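Glycogen synthase (Cyanobacterium sp. CLg1, PDB 6GNF) is a bacterial starch (glycogen) synthase, a two-domain glycosyltransferase that binds ADP and a glycan. Local coordinates at residues Thr345-Leu359 with Asn379-Glu393. Numbering follows the deposited sequence.
With ADP (adenosine-5'-diphosphate), chain F; AC1 (4,6-dideoxy-4-{[(1S,4R,5S,6S)-4,5,6-trihydroxy-3-(hydroxymethyl)cyclohex-2-en-1-yl]amino}-alpha-D-glucopyranose), chain D.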
loop_
_atom_site.group_PDB
_atom_site.type_symbol
_atom_site.label_atom_id
_atom_site.label_comp_id
_atom_site.label_asym_id
_atom_site.label_seq_id
_atom_site.Cartn_x
_atom_site.Cartn_y
_atom_site.Cartn_z
ATOM N N THR A 345 -16.170 18.965 21.652
ATOM C CA THR A 345 -16.756 20.300 21.759
ATOM C C THR A 345 -16.803 20.922 20.368
ATOM O O THR A 345 -15.802 20.933 19.645
ATOM C CB THR A 345 -15.964 21.231 22.710
ATOM O OG1 THR A 345 -15.763 20.594 23.978
ATOM C CG2 THR A 345 -16.683 22.562 22.914
ATOM N N VAL A 346 -17.977 21.417 19.993
ATOM C CA VAL A 346 -18.175 22.019 18.687
ATOM C C VAL A 346 -17.692 23.462 18.709
ATOM O O VAL A 346 -18.288 24.313 19.361
ATOM C CB VAL A 346 -19.649 21.962 18.266
ATOM C CG1 VAL A 346 -19.859 22.730 16.969
ATOM C CG2 VAL A 346 -20.093 20.514 18.125
ATOM N N ASP A 347 -16.609 23.719 17.987
ATOM C CA ASP A 347 -16.004 25.040 17.910
ATOM C C ASP A 347 -15.020 25.040 16.750
ATOM O O ASP A 347 -13.972 24.403 16.833
ATOM C CB ASP A 347 -15.275 25.372 19.215
ATOM C CG ASP A 347 -14.595 26.740 19.184
ATOM O OD1 ASP A 347 -14.572 27.406 18.128
ATOM O OD2 ASP A 347 -14.071 27.155 20.239
ATOM N N PRO A 348 -15.344 25.764 15.664
ATOM C CA PRO A 348 -14.476 25.710 14.490
ATOM C C PRO A 348 -13.136 26.432 14.661
ATOM O O PRO A 348 -12.302 26.352 13.766
ATOM C CB PRO A 348 -15.323 26.374 13.400
ATOM C CG PRO A 348 -16.209 27.312 14.134
ATOM C CD PRO A 348 -16.479 26.684 15.471
ATOM N N ASP A 349 -12.920 27.107 15.789
ATOM C CA ASP A 349 -11.653 27.798 16.048
ATOM C C ASP A 349 -10.610 26.949 16.774
ATOM O O ASP A 349 -9.497 27.419 17.002
ATOM C CB ASP A 349 -11.898 29.072 16.863
ATOM C CG ASP A 349 -12.749 30.079 16.121
ATOM O OD1 ASP A 349 -12.965 29.896 14.906
ATOM O OD2 ASP A 349 -13.176 31.070 16.747
ATOM N N ILE A 350 -10.976 25.742 17.197
ATOM C CA ILE A 350 -10.010 24.829 17.812
ATOM C C ILE A 350 -9.371 23.981 16.719
ATOM O O ILE A 350 -10.084 23.272 16.011
ATOM C CB ILE A 350 -10.673 23.901 18.848
ATOM C CG1 ILE A 350 -11.200 24.724 20.027
ATOM C CG2 ILE A 350 -9.680 22.863 19.359
ATOM C CD1 ILE A 350 -12.181 23.977 20.905
ATOM N N PRO A 351 -8.030 24.039 16.587
ATOM C CA PRO A 351 -7.380 23.269 15.522
ATOM C C PRO A 351 -7.539 21.769 15.739
ATOM O O PRO A 351 -7.324 21.287 16.850
ATOM C CB PRO A 351 -5.908 23.684 15.626
ATOM C CG PRO A 351 -5.734 24.144 17.029
ATOM C CD PRO A 351 -7.050 24.736 17.442
ATOM N N LEU A 352 -7.905 21.049 14.681
ATOM C CA LEU A 352 -8.184 19.621 14.779
ATOM C C LEU A 352 -7.211 18.807 13.937
ATOM O O LEU A 352 -7.008 19.098 12.763
ATOM C CB LEU A 352 -9.622 19.336 14.340
ATOM C CG LEU A 352 -10.165 17.946 14.698
ATOM C CD1 LEU A 352 -11.657 18.003 14.970
ATOM C CD2 LEU A 352 -9.886 16.918 13.616
ATOM N N PHE A 353 -6.622 17.785 14.559
ATOM C CA PHE A 353 -5.717 16.841 13.899
ATOM C C PHE A 353 -6.418 15.503 13.682
ATOM O O PHE A 353 -7.076 14.991 14.582
ATOM C CB PHE A 353 -4.481 16.595 14.767
ATOM C CG PHE A 353 -3.567 17.778 14.880
ATOM C CD1 PHE A 353 -3.794 18.756 15.832
ATOM C CD2 PHE A 353 -2.463 17.902 14.046
ATOM C CE1 PHE A 353 -2.944 19.845 15.945
ATOM C CE2 PHE A 353 -1.610 18.988 14.150
ATOM C CZ PHE A 353 -1.849 19.962 15.102
ATOM N N GLY A 354 -6.268 14.935 12.490
ATOM C CA GLY A 354 -6.890 13.655 12.159
ATOM C C GLY A 354 -5.880 12.603 11.733
ATOM O O GLY A 354 -4.986 12.877 10.931
ATOM N N PHE A 355 -6.026 11.393 12.270
ATOM C CA PHE A 355 -5.206 10.252 11.866
ATOM C C PHE A 355 -6.096 9.149 11.313
ATOM O O PHE A 355 -7.129 8.819 11.892
ATOM C CB PHE A 355 -4.394 9.718 13.052
ATOM C CG PHE A 355 -3.710 8.404 12.775
ATOM C CD1 PHE A 355 -4.386 7.203 12.940
ATOM C CD2 PHE A 355 -2.388 8.368 12.349
ATOM C CE1 PHE A 355 -3.763 5.992 12.678
ATOM C CE2 PHE A 355 -1.757 7.163 12.098
ATOM C CZ PHE A 355 -2.448 5.972 12.261
ATOM N N ILE A 356 -5.701 8.588 10.183
ATOM C CA ILE A 356 -6.379 7.431 9.624
ATOM C C ILE A 356 -5.315 6.440 9.196
ATOM O O ILE A 356 -4.489 6.758 8.353
ATOM C CB ILE A 356 -7.234 7.790 8.395
ATOM C CG1 ILE A 356 -8.138 8.990 8.688
ATOM C CG2 ILE A 356 -8.073 6.592 7.975
ATOM C CD1 ILE A 356 -8.779 9.580 7.450
ATOM N N GLY A 357 -5.308 5.250 9.782
ATOM C CA GLY A 357 -4.344 4.240 9.356
ATOM C C GLY A 357 -4.331 2.982 10.186
ATOM O O GLY A 357 -4.884 2.944 11.271
ATOM N N ARG A 358 -3.692 1.950 9.644
ATOM C CA ARG A 358 -3.478 0.686 10.351
ATOM C C ARG A 358 -2.855 0.970 11.712
ATOM O O ARG A 358 -2.010 1.859 11.840
ATOM C CB ARG A 358 -2.570 -0.243 9.528
ATOM C CG ARG A 358 -3.208 -0.728 8.230
ATOM C CD ARG A 358 -2.309 -1.645 7.406
ATOM N NE ARG A 358 -1.199 -0.944 6.750
ATOM C CZ ARG A 358 0.090 -1.029 7.099
ATOM N NH1 ARG A 358 0.491 -1.792 8.120
ATOM N NH2 ARG A 358 1.000 -0.339 6.429
ATOM N N LEU A 359 -3.308 0.259 12.739
ATOM C CA LEU A 359 -2.744 0.394 14.085
ATOM C C LEU A 359 -1.538 -0.544 14.240
ATOM O O LEU A 359 -1.572 -1.508 15.005
ATOM C CB LEU A 359 -3.805 0.076 15.132
ATOM C CG LEU A 359 -5.066 0.933 15.079
ATOM C CD1 LEU A 359 -6.072 0.430 16.100
ATOM C CD2 LEU A 359 -4.732 2.395 15.327
ATOM N N ASN A 379 -3.881 22.770 23.183
ATOM C CA ASN A 379 -5.225 23.307 22.910
ATOM C C ASN A 379 -5.723 22.942 21.520
ATOM O O ASN A 379 -6.074 23.806 20.715
ATOM C CB ASN A 379 -5.269 24.827 23.089
ATOM C CG ASN A 379 -5.007 25.252 24.512
ATOM O OD1 ASN A 379 -4.071 26.002 24.788
ATOM N ND2 ASN A 379 -5.841 24.782 25.431
ATOM N N CYS A 380 -5.736 21.647 21.243
ATOM C CA CYS A 380 -6.183 21.132 19.954
ATOM C C CYS A 380 -7.082 19.924 20.157
ATOM O O CYS A 380 -7.257 19.453 21.279
ATOM C CB CYS A 380 -4.977 20.735 19.101
ATOM S SG CYS A 380 -3.980 19.399 19.802
ATOM N N GLN A 381 -7.663 19.443 19.065
ATOM C CA GLN A 381 -8.446 18.219 19.089
ATOM C C GLN A 381 -7.759 17.163 18.236
ATOM O O GLN A 381 -7.049 17.495 17.289
ATOM C CB GLN A 381 -9.871 18.487 18.606
ATOM C CG GLN A 381 -10.703 19.242 19.633
ATOM C CD GLN A 381 -12.092 19.597 19.140
ATOM O OE1 GLN A 381 -12.470 19.256 18.020
ATOM N NE2 GLN A 381 -12.857 20.295 19.975
ATOM N N VAL A 382 -7.946 15.897 18.601
ATOM C CA VAL A 382 -7.344 14.782 17.874
ATOM C C VAL A 382 -8.376 13.693 17.637
ATOM O O VAL A 382 -9.059 13.256 18.561
ATOM C CB VAL A 382 -6.156 14.154 18.638
ATOM C CG1 VAL A 382 -5.544 13.018 17.830
ATOM C CG2 VAL A 382 -5.105 15.207 18.958
ATOM N N VAL A 383 -8.477 13.252 16.392
ATOM C CA VAL A 383 -9.354 12.149 16.034
ATOM C C VAL A 383 -8.499 11.058 15.412
ATOM O O VAL A 383 -7.663 11.345 14.556
ATOM C CB VAL A 383 -10.446 12.601 15.051
ATOM C CG1 VAL A 383 -11.326 11.429 14.658
ATOM C CG2 VAL A 383 -11.282 13.708 15.680
ATOM N N ILE A 384 -8.694 9.819 15.866
ATOM C CA ILE A 384 -7.863 8.691 15.445
ATOM C C ILE A 384 -8.723 7.525 14.964
ATOM O O ILE A 384 -9.549 7.009 15.710
ATOM C CB ILE A 384 -6.977 8.193 16.604
ATOM C CG1 ILE A 384 -6.317 9.358 17.339
ATOM C CG2 ILE A 384 -5.913 7.241 16.081
ATOM C CD1 ILE A 384 -5.706 8.964 18.664
ATOM N N LEU A 385 -8.521 7.115 13.718
ATOM C CA LEU A 385 -9.296 6.037 13.115
ATOM C C LEU A 385 -8.362 4.945 12.593
ATOM O O LEU A 385 -7.512 5.214 11.753
ATOM C CB LEU A 385 -10.152 6.590 11.969
ATOM C CG LEU A 385 -10.952 5.583 11.131
ATOM C CD1 LEU A 385 -12.028 4.910 11.975
ATOM C CD2 LEU A 385 -11.565 6.259 9.913
ATOM N N GLY A 386 -8.552 3.713 13.065
ATOM C CA GLY A 386 -7.710 2.590 12.647
ATOM C C GLY A 386 -8.075 1.238 13.241
ATOM O O GLY A 386 -8.781 1.160 14.241
ATOM N N ILE A 387 -7.582 0.175 12.610
ATOM C CA ILE A 387 -7.699 -1.192 13.130
ATOM C C ILE A 387 -6.355 -1.936 13.075
ATOM O O ILE A 387 -5.515 -1.656 12.219
ATOM C CB ILE A 387 -8.762 -2.012 12.361
ATOM C CG1 ILE A 387 -8.503 -1.981 10.851
ATOM C CG2 ILE A 387 -10.146 -1.478 12.667
ATOM C CD1 ILE A 387 -9.188 -3.097 10.094
ATOM N N GLY A 388 -6.182 -2.906 13.969
ATOM C CA GLY A 388 -4.959 -3.716 14.010
ATOM C C GLY A 388 -4.878 -4.586 15.251
ATOM O O GLY A 388 -5.584 -5.591 15.357
ATOM N N SER A 389 -4.013 -4.206 16.191
ATOM C CA SER A 389 -3.806 -4.989 17.407
ATOM C C SER A 389 -5.005 -4.888 18.327
ATOM O O SER A 389 -5.480 -3.787 18.589
ATOM C CB SER A 389 -2.568 -4.506 18.166
ATOM O OG SER A 389 -1.591 -3.996 17.287
ATOM N N PRO A 390 -5.484 -6.033 18.839
ATOM C CA PRO A 390 -6.563 -6.040 19.822
ATOM C C PRO A 390 -6.386 -5.045 20.962
ATOM O O PRO A 390 -7.354 -4.388 21.330
ATOM C CB PRO A 390 -6.530 -7.469 20.358
ATOM C CG PRO A 390 -6.071 -8.278 19.194
ATOM C CD PRO A 390 -5.155 -7.396 18.383
ATOM N N LYS A 391 -5.177 -4.911 21.504
ATOM C CA LYS A 391 -4.985 -4.013 22.653
ATOM C C LYS A 391 -4.532 -2.605 22.278
ATOM O O LYS A 391 -4.502 -1.724 23.136
ATOM C CB LYS A 391 -4.087 -4.622 23.744
ATOM C CG LYS A 391 -2.626 -4.878 23.399
ATOM C CD LYS A 391 -1.810 -5.031 24.687
ATOM C CE LYS A 391 -0.983 -6.312 24.731
ATOM N NZ LYS A 391 0.140 -6.321 23.752
ATOM N N LEU A 392 -4.206 -2.381 21.009
ATOM C CA LEU A 392 -4.128 -1.011 20.502
ATOM C C LEU A 392 -5.547 -0.488 20.286
ATOM O O LEU A 392 -5.874 0.627 20.699
ATOM C CB LEU A 392 -3.315 -0.916 19.206
ATOM C CG LEU A 392 -1.839 -0.536 19.362
ATOM C CD1 LEU A 392 -1.101 -0.695 18.043
ATOM C CD2 LEU A 392 -1.695 0.890 19.876
ATOM N N GLU A 393 -6.379 -1.306 19.638
ATOM C CA GLU A 393 -7.803 -1.013 19.447
ATOM C C GLU A 393 -8.537 -0.762 20.759
ATOM O O GLU A 393 -9.348 0.150 20.846
ATOM C CB GLU A 393 -8.491 -2.159 18.696
ATOM C CG GLU A 393 -8.131 -2.235 17.222
ATOM C CD GLU A 393 -8.839 -3.365 16.501
ATOM O OE1 GLU A 393 -8.558 -3.589 15.308
ATOM O OE2 GLU A 393 -9.693 -4.025 17.121
HETATM P PB ADP F . -0.862 1.748 3.800
HETATM O O1B ADP F . 0.577 1.708 4.246
HETATM O O2B ADP F . -1.049 1.400 2.349
HETATM O O3B ADP F . -1.807 1.072 4.756
HETATM P PA ADP F . -1.579 4.306 2.680
HETATM O O1A ADP F . -0.652 4.094 1.491
HETATM O O2A ADP F . -1.766 5.691 3.286
HETATM O O3A ADP F . -1.199 3.323 3.911
HETATM O "O5'" ADP F . -3.045 3.746 2.291
HETATM C "C5'" ADP F . -3.992 3.361 3.294
HETATM C "C4'" ADP F . -5.386 3.676 2.764
HETATM O "O4'" ADP F . -6.412 3.065 3.548
HETATM C "C3'" ADP F . -5.644 5.167 2.804
HETATM O "O3'" ADP F . -6.284 5.531 1.576
HETATM C "C2'" ADP F . -6.535 5.371 4.008
HETATM O "O2'" ADP F . -7.440 6.437 3.735
HETATM C "C1'" ADP F . -7.248 4.041 4.174
HETATM N N9 ADP F . -7.493 3.585 5.570
HETATM C C8 ADP F . -6.576 3.105 6.437
HETATM N N7 ADP F . -7.153 2.747 7.617
HETATM C C5 ADP F . -8.471 2.986 7.507
HETATM C C6 ADP F . -9.666 2.842 8.364
HETATM N N6 ADP F . -9.571 2.355 9.617
HETATM N N1 ADP F . -10.861 3.216 7.861
HETATM C C2 ADP F . -10.995 3.709 6.619
HETATM N N3 ADP F . -9.948 3.864 5.787
HETATM C C4 ADP F . -8.690 3.527 6.157
HETATM C C1 AC1 D . 0.168 -4.846 1.854
HETATM O O2 AC1 D . 2.026 -5.389 0.374
HETATM C C2 AC1 D . 1.090 -4.353 0.736
HETATM C C4A AC1 D . 2.336 2.849 -0.019
HETATM C C3 AC1 D . 1.827 -3.072 1.131
HETATM O O3 AC1 D . 2.508 -2.602 -0.037
HETATM C C4 AC1 D . 0.860 -2.001 1.683
HETATM N N4A AC1 D . 1.504 -0.726 2.079
HETATM C C5 AC1 D . 0.102 -2.645 2.853
HETATM O O5 AC1 D . -0.636 -3.779 2.379
HETATM C C6 AC1 D . -0.889 -1.704 3.519
HETATM C C1B AC1 D . 2.318 0.127 1.209
HETATM C C2B AC1 D . 2.946 1.368 1.908
HETATM O O2B AC1 D . 2.761 1.387 3.320
HETATM C C3B AC1 D . 2.430 2.722 1.473
HETATM O O3B AC1 D . 3.331 3.732 1.927
HETATM O O4 AC1 D . 1.648 4.078 -0.274
HETATM C C5B AC1 D . 1.588 1.683 -0.610
HETATM C C7B AC1 D . 1.544 0.492 -0.034
HETATM C C6B AC1 D . 0.907 1.871 -1.929
HETATM O O6B AC1 D . 1.917 2.255 -2.864
#
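Two neighbouring parallel strands of a six-stranded Rossmann-like sheet, 352-356 and 381-385, meet here and form part of the ADP pocket at and just beyond their C-terminal ends. Parallel backbone hydrogen bonds begin with Gln381 N to Pro351 O and continue to Gly357 N, which reaches Leu385 O at 3.0 Å. At the N-terminal end of the strands, Gln381 stretches its chain past Ile350, and its NE2 gives a nearly straight bond of 3.0 Å to a lone pair of Thr345 O, tying down the preceding loop; its OE1 is held by Gln339. An amide suits this place because it both donates and accepts. On the other face, Phe353 turns its ring edge to Cys380 CB, 3.9 Å from CE1, while Ile384 CG2 meets Phe355 CD1 at 3.5 Å, and helix 365-370 packs against both Phe355 and Ile384. Beyond the strands, Leu359 CG lies against the bare backbone of Gly386, which has no side chain to hold it off, and Leu359 CD1 comes within 3.5 Å of Glu393 CG. Branched Ile356 CG2 lies 3.6 Å from ADP C4, and Leu385 CD2 3.7 Å from ADP N1, giving the adenine an apolar bed. Arg358, bent at chi3 (-73°), brings NE to ADP O3B at 2.9 Å and NH2 to O1B, while Glu360 pairs with NH1. Nucleotide binding at the C-terminal ends of the strands of a parallel sheet is characteristic of the C-terminal domain of GT-B glycosyltransferases.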